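Local structure of protease LasA (Pseudomonas aeruginosa, 3IT5) at residues F35-A47 with I106-H120. The protein is a secreted zinc metallopeptidase of the M23A family that cleaves pentaglycine cross-links of staphylococcal peptidoglycan and takes part in the degradation of host elastin. Residues are numbered along the deposited sequence; the frame is centred on the assembly and turned at random. Where two conformers were deposited one is given.
Sequences FDASYDWPRWGSA and INTALCEGGSSTGPH. With ZN (zinc ion), chain E.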
ATOM      1  N   PHE A  35      -3.365   2.591  -3.677  1.00  6.89           N
ATOM      2  CA  PHE A  35      -3.051   3.918  -3.165  1.00  7.07           C
ATOM      3  C   PHE A  35      -1.560   4.028  -2.880  1.00  6.82           C
ATOM      4  O   PHE A  35      -0.897   3.029  -2.578  1.00  7.34           O
ATOM      5  CB  PHE A  35      -3.915   4.302  -1.950  1.00  6.82           C
ATOM      6  CG  PHE A  35      -3.547   3.600  -0.668  1.00  7.12           C
ATOM      7  CD1 PHE A  35      -2.592   4.143   0.193  1.00  7.21           C
ATOM      8  CD2 PHE A  35      -4.190   2.424  -0.296  1.00  6.98           C
ATOM      9  CE1 PHE A  35      -2.263   3.508   1.392  1.00  7.35           C
ATOM     10  CE2 PHE A  35      -3.877   1.786   0.901  1.00  7.16           C
ATOM     11  CZ  PHE A  35      -2.911   2.324   1.749  1.00  7.31           C
ATOM     12  N   ASP A  36      -1.034   5.238  -3.011  1.00  6.47           N
ATOM     13  CA  ASP A  36       0.376   5.482  -2.760  1.00  6.22           C
ATOM     14  C   ASP A  36       0.559   6.023  -1.354  1.00  6.30           C
ATOM     15  O   ASP A  36      -0.374   6.568  -0.768  1.00  5.87           O
ATOM     16  CB  ASP A  36       0.958   6.454  -3.788  1.00  6.19           C
ATOM     17  CG  ASP A  36       0.733   6.000  -5.216  1.00  5.99           C
ATOM     18  OD1 ASP A  36       0.799   4.780  -5.485  1.00  6.11           O
ATOM     19  OD2 ASP A  36       0.495   6.867  -6.081  1.00  6.88           O
ATOM     20  N   ALA A  37       1.763   5.848  -0.818  1.00  6.27           N
ATOM     21  CA  ALA A  37       2.098   6.343   0.505  1.00  6.57           C
ATOM     22  C   ALA A  37       3.588   6.619   0.597  1.00  6.78           C
ATOM     23  O   ALA A  37       4.411   5.862   0.079  1.00  6.71           O
ATOM     24  CB  ALA A  37       1.665   5.356   1.584  1.00  6.53           C
ATOM     25  N   SER A  38       3.919   7.726   1.249  1.00  6.98           N
ATOM     26  CA  SER A  38       5.298   8.108   1.478  1.00  7.29           C
ATOM     27  C   SER A  38       5.347   8.877   2.787  1.00  7.44           C
ATOM     28  O   SER A  38       4.429   9.651   3.090  1.00  7.62           O
ATOM     29  CB  SER A  38       5.801   8.983   0.331  1.00  7.01           C
ATOM     30  OG  SER A  38       7.162   9.323   0.501  1.00  7.47           O
ATOM     31  N   TYR A  39       6.405   8.663   3.564  1.00  7.59           N
ATOM     32  CA  TYR A  39       6.579   9.402   4.813  1.00  7.64           C
ATOM     33  C   TYR A  39       6.455  10.908   4.582  1.00  7.76           C
ATOM     34  O   TYR A  39       5.645  11.565   5.237  1.00  7.80           O
ATOM     35  CB  TYR A  39       7.916   9.068   5.502  1.00  7.66           C
ATOM     36  CG  TYR A  39       8.324  10.109   6.531  1.00  7.50           C
ATOM     37  CD1 TYR A  39       7.618  10.251   7.722  1.00  7.64           C
ATOM     38  CD2 TYR A  39       9.400  10.965   6.299  1.00  7.82           C
ATOM     39  CE1 TYR A  39       7.972  11.218   8.662  1.00  8.52           C
ATOM     40  CE2 TYR A  39       9.767  11.938   7.232  1.00  8.27           C
ATOM     41  CZ  TYR A  39       9.050  12.054   8.414  1.00  8.87           C
ATOM     42  OH  TYR A  39       9.399  13.009   9.345  1.00  9.05           O
ATOM     43  N   ASP A  40       7.240  11.437   3.640  1.00  7.88           N
ATOM     44  CA  ASP A  40       7.326  12.887   3.418  1.00  8.29           C
ATOM     45  C   ASP A  40       7.083  13.376   1.981  1.00  8.25           C
ATOM     46  O   ASP A  40       7.037  14.583   1.754  1.00  8.41           O
ATOM     47  CB  ASP A  40       8.669  13.435   3.939  1.00  8.47           C
ATOM     48  CG  ASP A  40       9.871  12.614   3.474  1.00  9.03           C
ATOM     49  OD1 ASP A  40       9.690  11.644   2.703  1.00  9.47           O
ATOM     50  OD2 ASP A  40      11.003  12.934   3.897  1.00 10.19           O
ATOM     51  N   TRP A  41       6.921  12.447   1.031  1.00  8.12           N
ATOM     52  CA  TRP A  41       6.757  12.758  -0.409  1.00  7.99           C
ATOM     53  C   TRP A  41       7.839  13.702  -0.976  1.00  8.13           C
ATOM     54  O   TRP A  41       7.527  14.790  -1.476  1.00  7.99           O
ATOM     55  CB  TRP A  41       5.343  13.292  -0.709  1.00  7.91           C
ATOM     56  CG  TRP A  41       4.283  12.225  -0.699  1.00  7.57           C
ATOM     57  CD1 TRP A  41       3.523  11.834   0.365  1.00  7.58           C
ATOM     58  CD2 TRP A  41       3.867  11.414  -1.810  1.00  6.98           C
ATOM     59  NE1 TRP A  41       2.664  10.827  -0.009  1.00  6.56           N
ATOM     60  CE2 TRP A  41       2.852  10.552  -1.339  1.00  6.55           C
ATOM     61  CE3 TRP A  41       4.251  11.335  -3.156  1.00  6.74           C
ATOM     62  CZ2 TRP A  41       2.218   9.619  -2.164  1.00  6.38           C
ATOM     63  CZ3 TRP A  41       3.616  10.404  -3.980  1.00  6.20           C
ATOM     64  CH2 TRP A  41       2.615   9.557  -3.477  1.00  6.22           C
ATOM     65  N   PRO A  42       9.115  13.273  -0.925  1.00  8.20           N
ATOM     66  CA  PRO A  42      10.220  14.180  -1.196  1.00  8.19           C
ATOM     67  C   PRO A  42      10.699  14.123  -2.652  1.00  8.17           C
ATOM     68  O   PRO A  42      10.050  13.500  -3.498  1.00  8.13           O
ATOM     69  CB  PRO A  42      11.307  13.636  -0.278  1.00  8.20           C
ATOM     70  CG  PRO A  42      11.075  12.136  -0.308  1.00  8.28           C
ATOM     71  CD  PRO A  42       9.611  11.911  -0.643  1.00  8.22           C
ATOM     72  N   ARG A  43      11.828  14.774  -2.924  1.00  8.08           N
ATOM     73  CA  ARG A  43      12.488  14.691  -4.222  1.00  8.12           C
ATOM     74  C   ARG A  43      13.268  13.380  -4.320  1.00  7.81           C
ATOM     75  O   ARG A  43      13.537  12.739  -3.300  1.00  7.55           O
ATOM     76  CB  ARG A  43      13.450  15.870  -4.401  1.00  8.28           C
ATOM     77  CG  ARG A  43      13.530  16.380  -5.817  1.00  9.82           C
ATOM     78  CD  ARG A  43      14.947  16.727  -6.234  1.00 12.44           C
ATOM     79  NE  ARG A  43      15.122  16.543  -7.674  1.00 14.59           N
ATOM     80  CZ  ARG A  43      15.474  17.495  -8.538  1.00 15.78           C
ATOM     81  NH1 ARG A  43      15.720  18.738  -8.133  1.00 15.52           N
ATOM     82  NH2 ARG A  43      15.591  17.192  -9.822  1.00 16.27           N
ATOM     83  N   TRP A  44      13.636  12.984  -5.537  1.00  7.49           N
ATOM     84  CA  TRP A  44      14.547  11.852  -5.730  1.00  7.61           C
ATOM     85  C   TRP A  44      15.879  12.124  -5.028  1.00  7.72           C
ATOM     86  O   TRP A  44      16.247  13.282  -4.800  1.00  7.58           O
ATOM     87  CB  TRP A  44      14.784  11.573  -7.222  1.00  7.46           C
ATOM     88  CG  TRP A  44      13.550  11.144  -7.979  1.00  7.22           C
ATOM     89  CD1 TRP A  44      12.904  11.850  -8.958  1.00  7.49           C
ATOM     90  CD2 TRP A  44      12.820   9.918  -7.822  1.00  6.48           C
ATOM     91  NE1 TRP A  44      11.819  11.139  -9.420  1.00  7.18           N
ATOM     92  CE2 TRP A  44      11.746   9.949  -8.741  1.00  7.24           C
ATOM     93  CE3 TRP A  44      12.974   8.791  -6.999  1.00  7.14           C
ATOM     94  CZ2 TRP A  44      10.821   8.901  -8.854  1.00  6.92           C
ATOM     95  CZ3 TRP A  44      12.051   7.751  -7.106  1.00  7.10           C
ATOM     96  CH2 TRP A  44      10.990   7.815  -8.032  1.00  7.25           C
ATOM     97  N   GLY A  45      16.588  11.055  -4.678  1.00  7.68           N
ATOM     98  CA  GLY A  45      17.844  11.167  -3.949  1.00  7.53           C
ATOM     99  C   GLY A  45      17.658  11.431  -2.464  1.00  7.30           C
ATOM    100  O   GLY A  45      18.636  11.640  -1.741  1.00  7.36           O
ATOM    101  N   SER A  46      16.405  11.429  -2.014  1.00  6.87           N
ATOM    102  CA  SER A  46      16.073  11.605  -0.596  1.00  6.55           C
ATOM    103  C   SER A  46      16.078  10.284   0.175  1.00  6.25           C
ATOM    104  O   SER A  46      16.108   9.197  -0.417  1.00  5.89           O
ATOM    105  CB  SER A  46      14.701  12.271  -0.439  1.00  6.62           C
ATOM    106  OG  SER A  46      14.654  13.551  -1.049  1.00  6.69           O
ATOM    107  N   ALA A  47      16.041  10.396   1.503  1.00  5.92           N
ATOM    108  CA  ALA A  47      15.949   9.237   2.386  1.00  5.94           C
ATOM    109  C   ALA A  47      14.610   8.534   2.199  1.00  5.69           C
ATOM    110  O   ALA A  47      13.579   9.186   2.035  1.00  6.01           O
ATOM    111  CB  ALA A  47      16.132   9.668   3.843  1.00  5.79           C
ATOM    112  N   ILE A 106      14.701   7.042  -9.363  1.00  4.13           N
ATOM    113  CA  ILE A 106      13.707   6.752 -10.403  1.00  4.00           C
ATOM    114  C   ILE A 106      14.053   5.499 -11.216  1.00  4.22           C
ATOM    115  O   ILE A 106      13.176   4.832 -11.763  1.00  4.10           O
ATOM    116  CB  ILE A 106      13.512   7.973 -11.352  1.00  4.00           C
ATOM    117  CG1 ILE A 106      12.147   7.905 -12.051  1.00  3.67           C
ATOM    118  CG2 ILE A 106      14.671   8.089 -12.361  1.00  3.53           C
ATOM    119  CD1 ILE A 106      11.673   9.229 -12.652  1.00  3.50           C
ATOM    120  N   ASN A 107      15.346   5.196 -11.281  1.00  4.62           N
ATOM    121  CA  ASN A 107      15.858   4.096 -12.082  1.00  4.91           C
ATOM    122  C   ASN A 107      15.347   2.766 -11.544  1.00  4.97           C
ATOM    123  O   ASN A 107      14.774   1.957 -12.284  1.00  4.75           O
ATOM    124  CB  ASN A 107      17.393   4.141 -12.095  1.00  5.04           C
ATOM    125  CG  ASN A 107      17.938   5.574 -12.148  1.00  5.81           C
ATOM    126  OD1 ASN A 107      17.656   6.402 -11.269  1.00  6.59           O
ATOM    127  ND2 ASN A 107      18.711   5.869 -13.174  1.00  6.75           N
ATOM    128  N   THR A 108      15.548   2.560 -10.246  1.00  4.87           N
ATOM    129  CA  THR A 108      15.025   1.383  -9.561  1.00  4.98           C
ATOM    130  C   THR A 108      13.505   1.481  -9.454  1.00  4.94           C
ATOM    131  O   THR A 108      12.803   0.508  -9.728  1.00  4.73           O
ATOM    132  CB  THR A 108      15.662   1.210  -8.177  1.00  4.89           C
ATOM    133  OG1 THR A 108      17.090   1.234  -8.316  1.00  4.87           O
ATOM    134  CG2 THR A 108      15.237  -0.113  -7.542  1.00  4.92           C
ATOM    135  N   ALA A 109      13.013   2.668  -9.092  1.00  4.85           N
ATOM    136  CA  ALA A 109      11.577   2.929  -8.952  1.00  5.44           C
ATOM    137  C   ALA A 109      10.744   2.450 -10.140  1.00  5.46           C
ATOM    138  O   ALA A 109       9.576   2.073  -9.986  1.00  5.72           O
ATOM    139  CB  ALA A 109      11.331   4.415  -8.695  1.00  5.24           C
ATOM    140  N   LEU A 110      11.349   2.463 -11.322  1.00  5.58           N
ATOM    141  CA  LEU A 110      10.644   2.074 -12.531  1.00  5.99           C
ATOM    142  C   LEU A 110      11.368   0.941 -13.258  1.00  6.16           C
ATOM    143  O   LEU A 110      11.530   0.983 -14.472  1.00  6.28           O
ATOM    144  CB  LEU A 110      10.440   3.295 -13.449  1.00  5.70           C
ATOM    145  CG  LEU A 110       9.724   4.515 -12.851  1.00  5.49           C
ATOM    146  CD1 LEU A 110       9.875   5.711 -13.755  1.00  5.25           C
ATOM    147  CD2 LEU A 110       8.240   4.244 -12.562  1.00  5.67           C
ATOM    148  N   CYS A 111      11.787  -0.079 -12.505  1.00  6.94           N
ATOM    149  CA  CYS A 111      12.454  -1.257 -13.084  1.00  7.50           C
ATOM    150  C   CYS A 111      11.551  -2.026 -14.058  1.00  7.25           C
ATOM    151  O   CYS A 111      12.032  -2.683 -14.993  1.00  6.95           O
ATOM    152  CB  CYS A 111      12.981  -2.190 -11.980  1.00  7.70           C
ATOM    153  SG  CYS A 111      11.803  -3.407 -11.310  1.00  9.97           S
ATOM    154  N   GLU A 112      10.241  -1.937 -13.835  1.00  7.15           N
ATOM    155  CA  GLU A 112       9.275  -2.623 -14.690  1.00  7.17           C
ATOM    156  C   GLU A 112       8.395  -1.639 -15.458  1.00  6.91           C
ATOM    157  O   GLU A 112       7.258  -1.953 -15.804  1.00  6.57           O
ATOM    158  CB  GLU A 112       8.441  -3.624 -13.877  1.00  7.51           C
ATOM    159  CG  GLU A 112       9.215  -4.883 -13.500  1.00  7.69           C
ATOM    160  CD  GLU A 112       8.399  -5.857 -12.681  1.00  8.11           C
ATOM    161  OE1 GLU A 112       7.652  -6.670 -13.272  1.00  8.87           O
ATOM    162  OE2 GLU A 112       8.519  -5.824 -11.442  1.00  7.51           O
ATOM    163  N   GLY A 113       8.948  -0.455 -15.729  1.00  6.77           N
ATOM    164  CA  GLY A 113       8.263   0.589 -16.489  1.00  6.71           C
ATOM    165  C   GLY A 113       7.414   1.520 -15.639  1.00  6.76           C
ATOM    166  O   GLY A 113       7.461   1.472 -14.405  1.00  7.05           O
ATOM    167  N   GLY A 114       6.631   2.361 -16.312  1.00  6.55           N
ATOM    168  CA  GLY A 114       5.698   3.274 -15.659  1.00  6.48           C
ATOM    169  C   GLY A 114       6.235   4.692 -15.576  1.00  6.23           C
ATOM    170  O   GLY A 114       7.157   5.061 -16.314  1.00  6.43           O
ATOM    171  N   SER A 115       5.620   5.477 -14.694  1.00  5.91           N
ATOM    172  CA  SER A 115       6.075   6.830 -14.385  0.50  5.86           C
ATOM    173  C   SER A 115       5.977   7.058 -12.883  1.00  5.73           C
ATOM    174  O   SER A 115       5.353   6.274 -12.175  1.00  5.67           O
ATOM    175  CB  SER A 115       5.251   7.876 -15.138  0.50  5.89           C
ATOM    176  OG  SER A 115       5.868   8.231 -16.362  0.50  6.14           O
ATOM    177  N   SER A 116       6.612   8.126 -12.398  1.00  5.65           N
ATOM    178  CA  SER A 116       6.597   8.465 -10.968  1.00  5.62           C
ATOM    179  C   SER A 116       7.008   9.912 -10.727  1.00  5.56           C
ATOM    180  O   SER A 116       7.975  10.401 -11.318  1.00  5.66           O
ATOM    181  CB  SER A 116       7.510   7.530 -10.160  1.00  5.77           C
ATOM    182  OG  SER A 116       7.616   7.962  -8.809  1.00  5.87           O
ATOM    183  N   THR A 117       6.266  10.574  -9.842  1.00  5.48           N
ATOM    184  CA  THR A 117       6.505  11.971  -9.472  1.00  5.43           C
ATOM    185  C   THR A 117       7.695  12.117  -8.517  1.00  5.34           C
ATOM    186  O   THR A 117       8.346  13.162  -8.472  1.00  5.21           O
ATOM    187  CB  THR A 117       5.253  12.588  -8.798  1.00  5.54           C
ATOM    188  OG1 THR A 117       4.941  11.853  -7.612  1.00  5.05           O
ATOM    189  CG2 THR A 117       4.046  12.546  -9.736  1.00  5.73           C
ATOM    190  N   GLY A 118       7.969  11.060  -7.759  1.00  5.44           N
ATOM    191  CA  GLY A 118       9.029  11.056  -6.745  1.00  5.52           C
ATOM    192  C   GLY A 118       8.906   9.800  -5.899  1.00  5.40           C
ATOM    193  O   GLY A 118       8.022   8.981  -6.152  1.00  5.69           O
ATOM    194  N   PRO A 119       9.783   9.636  -4.889  1.00  5.44           N
ATOM    195  CA  PRO A 119       9.755   8.438  -4.033  1.00  5.14           C
ATOM    196  C   PRO A 119       8.404   8.212  -3.342  1.00  4.93           C
ATOM    197  O   PRO A 119       7.883   9.115  -2.680  1.00  4.61           O
ATOM    198  CB  PRO A 119      10.839   8.725  -2.987  1.00  5.18           C
ATOM    199  CG  PRO A 119      11.767   9.684  -3.655  1.00  5.54           C
ATOM    200  CD  PRO A 119      10.898  10.537  -4.536  1.00  5.36           C
ATOM    201  N   HIS A 120       7.862   7.006  -3.514  1.00  4.63           N
ATOM    202  CA  HIS A 120       6.632   6.558  -2.853  1.00  4.34           C
ATOM    203  C   HIS A 120       6.436   5.047  -3.038  1.00  4.34           C
ATOM    204  O   HIS A 120       7.095   4.423  -3.873  1.00  4.17           O
ATOM    205  CB  HIS A 120       5.404   7.315  -3.386  1.00  4.40           C
ATOM    206  CG  HIS A 120       5.054   6.993  -4.809  1.00  4.00           C
ATOM    207  ND1 HIS A 120       5.672   7.594  -5.885  1.00  4.72           N
ATOM    208  CD2 HIS A 120       4.145   6.135  -5.333  1.00  4.10           C
ATOM    209  CE1 HIS A 120       5.164   7.118  -7.008  1.00  3.76           C
ATOM    210  NE2 HIS A 120       4.233   6.234  -6.701  1.00  3.61           N
TER
HETATM  211 ZN    ZN E 183       0.353   4.439  -7.460  1.00 14.54          ZN
HETATM  212  O   HOH W   1       7.729  11.757  -3.601  1.00 14.95           O
HETATM  213  O   HOH W   2       2.183   5.070  -8.266  1.00 10.52           O
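Trp44 slots its indole between Ile106 on one face and Gly118 with the ring of Pro119 on the other, and it has more surface buried by the contact than any other residue. CB of Ile106 stands over one face of the six-membered ring, 3.9 Å from its centroid, while CA of Gly118 and CD of Pro119 lie against the opposite face, so that C-H groups close on the ring from both sides in CH-pi contacts. Ala109 adds its CB, 3.5 Å from Trp44 CH2. The pyrrolidine of Pro119 is shared: CD also meets the carbonyl O of Pro42 at 3.3 Å, and CG rests near that of Arg43. One water donates to Pro42 O and Pro119 O, tying the two backbones together where they do not bond directly.

The inner end of the contact belongs to the M23 active site, a case of a loop packed around a histidine that is probably catalytic. Asp36, on strand 34-38 of the antiparallel sheet, binds zinc through OD1 (2.0 Å) together with His23 and His122. His120, a probable proton donor or acceptor alongside His81, turns its CG between the backbone N and the carbonyl carbon (chi1 68°), which brings CD2 to 3.4 Å from Asp36 CG. Its CB sits over the six-membered ring of Trp41; the imidazole is nearly parallel to that ring but slid well aside, with centroids 5.2 Å apart. Trp41 NE1, for its part, is hydrogen-bonded to Gln18 O. ND1 of His120 donates to Gly118 O (2.7 Å, 155° at the hydrogen), nearly in the imidazole plane, which restricts rotation of the ring while NE2 meets the zinc-bound water.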